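Penicillin-binding protein PbpB (Mycobacterium tuberculosis, PDB 6KGU) builds cross-linked peptidoglycan from lipid intermediates during cell-wall synthesis and is acylated by beta-lactam antibiotics such as aztreonam. Local coordinates at residues A448-R452 / T461-G466. Numbering follows the deposited sequence.
With AZR (2-({[(1Z)-1-(2-amino-1,3-thiazol-4-yl)-2-oxo-2-{[(2S,3S)-1-oxo-3-(sulfoamino)butan-2-yl]amino}ethylidene]amino}oxy)-2-methylpropanoic acid), chain B.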
ATOM      1  N   ALA A 448     -18.574  -6.907  -1.672  1.00 26.61           N
ATOM      2  CA  ALA A 448     -19.052  -7.555  -2.889  1.00 29.87           C
ATOM      3  C   ALA A 448     -17.905  -8.026  -3.776  1.00 30.95           C
ATOM      4  O   ALA A 448     -18.050  -9.010  -4.512  1.00 29.66           O
ATOM      5  CB  ALA A 448     -19.953  -6.595  -3.668  1.00 32.56           C
ATOM      6  N   VAL A 449     -16.760  -7.340  -3.721  1.00 27.78           N
ATOM      7  CA  VAL A 449     -15.632  -7.700  -4.571  1.00 25.02           C
ATOM      8  C   VAL A 449     -15.142  -9.112  -4.261  1.00 30.01           C
ATOM      9  O   VAL A 449     -14.730  -9.849  -5.166  1.00 30.28           O
ATOM     10  CB  VAL A 449     -14.512  -6.654  -4.407  1.00 28.68           C
ATOM     11  CG1 VAL A 449     -13.172  -7.183  -4.964  1.00 30.78           C
ATOM     12  CG2 VAL A 449     -14.914  -5.326  -5.081  1.00 26.57           C
ATOM     13  N   VAL A 450     -15.202  -9.528  -2.998  1.00 28.64           N
ATOM     14  CA  VAL A 450     -14.686 -10.840  -2.614  1.00 33.80           C
ATOM     15  C   VAL A 450     -15.798 -11.870  -2.489  1.00 36.12           C
ATOM     16  O   VAL A 450     -15.547 -12.994  -2.039  1.00 32.66           O
ATOM     17  CB  VAL A 450     -13.865 -10.767  -1.316  1.00 30.80           C
ATOM     18  CG1 VAL A 450     -12.750  -9.735  -1.457  1.00 36.71           C
ATOM     19  CG2 VAL A 450     -14.767 -10.435  -0.130  1.00 30.00           C
ATOM     20  N   GLN A 451     -17.017 -11.527  -2.896  1.00 31.01           N
ATOM     21  CA  GLN A 451     -18.129 -12.456  -2.787  1.00 33.75           C
ATOM     22  C   GLN A 451     -18.126 -13.451  -3.936  1.00 34.31           C
ATOM     23  O   GLN A 451     -17.957 -13.090  -5.106  1.00 35.45           O
ATOM     24  CB  GLN A 451     -19.460 -11.708  -2.756  1.00 34.83           C
ATOM     25  CG  GLN A 451     -20.689 -12.624  -2.818  1.00 41.32           C
ATOM     26  CD  GLN A 451     -21.964 -11.880  -2.478  1.00 35.62           C
ATOM     27  OE1 GLN A 451     -22.179 -11.502  -1.328  1.00 40.42           O
ATOM     28  NE2 GLN A 451     -22.797 -11.639  -3.478  1.00 34.74           N
ATOM     29  N   ARG A 452     -18.338 -14.710  -3.588  1.00 38.67           N
ATOM     30  CA  ARG A 452     -18.343 -15.826  -4.520  1.00 40.39           C
ATOM     31  C   ARG A 452     -19.781 -16.160  -4.910  1.00 37.81           C
ATOM     32  O   ARG A 452     -20.689 -16.090  -4.077  1.00 38.53           O
ATOM     33  CB  ARG A 452     -17.657 -17.040  -3.866  1.00 44.07           C
ATOM     34  CG  ARG A 452     -17.177 -18.097  -4.831  1.00 47.27           C
ATOM     35  CD  ARG A 452     -16.326 -19.183  -4.156  1.00 47.15           C
ATOM     36  NE  ARG A 452     -14.906 -18.842  -4.049  1.00 45.05           N
ATOM     37  CZ  ARG A 452     -14.073 -18.739  -5.085  1.00 42.29           C
ATOM     38  NH1 ARG A 452     -14.517 -18.915  -6.319  1.00 44.28           N
ATOM     39  NH2 ARG A 452     -12.795 -18.439  -4.892  1.00 47.89           N
ATOM     40  N   THR A 461     -15.071  -9.491  -8.612  1.00 32.11           N
ATOM     41  CA  THR A 461     -13.852  -9.752  -9.371  1.00 25.80           C
ATOM     42  C   THR A 461     -12.801 -10.524  -8.570  1.00 31.24           C
ATOM     43  O   THR A 461     -11.889 -11.091  -9.177  1.00 33.33           O
ATOM     44  CB  THR A 461     -13.240  -8.438  -9.857  1.00 26.56           C
ATOM     45  OG1 THR A 461     -13.029  -7.574  -8.726  1.00 26.37           O
ATOM     46  CG2 THR A 461     -14.141  -7.731 -10.891  1.00 26.78           C
ATOM     47  N   GLY A 462     -12.890 -10.555  -7.235  1.00 28.86           N
ATOM     48  CA  GLY A 462     -11.851 -11.174  -6.428  1.00 27.74           C
ATOM     49  C   GLY A 462     -12.334 -12.139  -5.354  1.00 30.72           C
ATOM     50  O   GLY A 462     -12.010 -11.990  -4.174  1.00 32.45           O
ATOM     51  N   PRO A 463     -13.094 -13.170  -5.744  1.00 29.42           N
ATOM     52  CA  PRO A 463     -13.630 -14.092  -4.730  1.00 30.97           C
ATOM     53  C   PRO A 463     -12.560 -14.868  -3.977  1.00 32.83           C
ATOM     54  O   PRO A 463     -12.782 -15.211  -2.809  1.00 30.48           O
ATOM     55  CB  PRO A 463     -14.543 -15.023  -5.550  1.00 30.45           C
ATOM     56  CG  PRO A 463     -13.949 -14.995  -6.927  1.00 31.13           C
ATOM     57  CD  PRO A 463     -13.482 -13.569  -7.109  1.00 32.81           C
ATOM     58  N   THR A 464     -11.399 -15.143  -4.590  1.00 31.55           N
ATOM     59  CA  THR A 464     -10.349 -15.810  -3.817  1.00 34.96           C
ATOM     60  C   THR A 464      -9.794 -14.925  -2.699  1.00 31.69           C
ATOM     61  O   THR A 464      -9.119 -15.441  -1.801  1.00 32.26           O
ATOM     62  CB  THR A 464      -9.199 -16.309  -4.722  1.00 29.75           C
ATOM     63  OG1 THR A 464      -8.480 -15.205  -5.288  1.00 37.27           O
ATOM     64  CG2 THR A 464      -9.728 -17.178  -5.859  1.00 30.87           C
ATOM     65  N   ALA A 465     -10.074 -13.621  -2.699  1.00 30.45           N
ATOM     66  CA  ALA A 465      -9.617 -12.797  -1.579  1.00 30.96           C
ATOM     67  C   ALA A 465     -10.464 -12.975  -0.321  1.00 30.25           C
ATOM     68  O   ALA A 465      -9.995 -12.638   0.770  1.00 31.78           O
ATOM     69  CB  ALA A 465      -9.608 -11.315  -1.958  1.00 32.41           C
ATOM     70  N   GLY A 466     -11.692 -13.483  -0.435  1.00 28.78           N
ATOM     71  CA  GLY A 466     -12.524 -13.636   0.745  1.00 26.16           C
ATOM     72  C   GLY A 466     -11.968 -14.703   1.672  1.00 31.41           C
ATOM     73  O   GLY A 466     -11.313 -15.650   1.239  1.00 30.47           O
TER
HETATM   74  C7  AZR B 701     -11.235  -4.416 -15.661  1.00 36.47           C
HETATM   75  S8  AZR B 701      -6.089   2.285 -16.355  1.00 64.23           S
HETATM   76  O9  AZR B 701      -8.545  -2.033 -12.972  1.00 31.29           O
HETATM   77  O10 AZR B 701     -10.195  -0.789 -17.207  1.00 42.19           O
HETATM   78  O11 AZR B 701      -8.387  -3.036 -18.470  1.00 47.11           O
HETATM   79  N12 AZR B 701     -10.984  -4.024 -13.228  1.00 32.34           N
HETATM   80  N13 AZR B 701      -9.040  -2.045 -15.697  1.00 34.59           N
HETATM   81  N14 AZR B 701      -7.457  -1.958 -18.374  1.00 46.91           N
HETATM   82  N15 AZR B 701      -5.706   0.160 -17.782  1.00 49.67           N
HETATM   83  N16 AZR B 701      -3.846   1.596 -17.674  1.00 45.76           N
HETATM   84  S17 AZR B 701     -10.591  -5.303 -12.359  1.00 34.08           S
HETATM   85  C18 AZR B 701     -10.397  -3.790 -14.560  1.00 32.77           C
HETATM   86  C19 AZR B 701     -10.139  -2.288 -14.767  1.00 36.57           C
HETATM   87  C20 AZR B 701      -9.640  -1.763 -13.397  1.00 34.25           C
HETATM   88  C21 AZR B 701      -9.142  -1.270 -16.792  1.00 45.67           C
HETATM   89  C22 AZR B 701      -7.859  -1.088 -17.526  1.00 49.18           C
HETATM   90  C23 AZR B 701      -7.968  -4.055 -19.351  1.00 55.36           C
HETATM   91  C24 AZR B 701      -6.993   0.089 -17.262  1.00 46.61           C
HETATM   92  C25 AZR B 701      -7.371   1.136 -16.482  1.00 45.57           C
HETATM   93  C26 AZR B 701      -5.109   1.261 -17.377  1.00 48.50           C
HETATM   94  C27 AZR B 701      -6.790  -4.737 -18.681  1.00 52.32           C
HETATM   95  C28 AZR B 701      -9.103  -5.033 -19.601  1.00 53.23           C
HETATM   96  C29 AZR B 701      -7.546  -3.399 -20.664  1.00 48.12           C
HETATM   97  O30 AZR B 701      -7.882  -2.282 -20.992  1.00 54.18           O
HETATM   98  O31 AZR B 701      -6.831  -4.182 -21.411  1.00 56.48           O
HETATM   99  O32 AZR B 701     -11.181  -6.444 -12.955  1.00 36.19           O
HETATM  100  O33 AZR B 701     -11.324  -5.135 -10.995  1.00 32.28           O
HETATM  101  O34 AZR B 701      -9.201  -5.241 -12.092  1.00 37.19           O
HETATM  102  O   HOH W   1     -15.287 -15.449  -1.153  1.00 41.58           O
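In the transpeptidase domain, the two limbs of the loop between helix 436-445 and strand 473-483 meet where Val449 and Val450 lie against Gly462 and Pro463. One backbone hydrogen bond joins them, Gly462 N to Val449 O at 2.9 Å. Next to it the chains exchange two CA-H...O contacts, Val450 CA to Gly462 O (3.3 Å) and Pro463 CA to Val450 O (3.5 Å). A water extends the seam, donating to both Val450 O and Pro463 O. Val450 CG1, beside the backbone N (chi1 -55°) and anti to the carbonyl carbon, reaches Ala465 CB at 3.6 Å; both side chains also rest on Phe498 of strand 493-502, while Ala465 and Thr464 touch helix 531-544. At the outer end, the Arg452 chain bends at chi3 (-86°), and Pro463 CB sits over the centre of one guanidinium face, 3.7 Å above its plane, with Thr464 CG2 in plane at the edge, 3.5 Å from NH2. At the other end Val449 CG1 packs against Thr461 OG1, which is also hydrogen-bonded to Thr476 OG1; Thr476 in turn binds ring-opened aztreonam (AZR). Thr461 itself borders the drug's sulfamate group at van der Waals range, OG1 lying 3.7 Å from AZR O33. This loop thus brings Thr461 to the wall of a penicillin-binding-protein active-site cleft, near Ser269, the probable acylated serine of an SxxK motif, and beside Thr476 of the likely KTG motif.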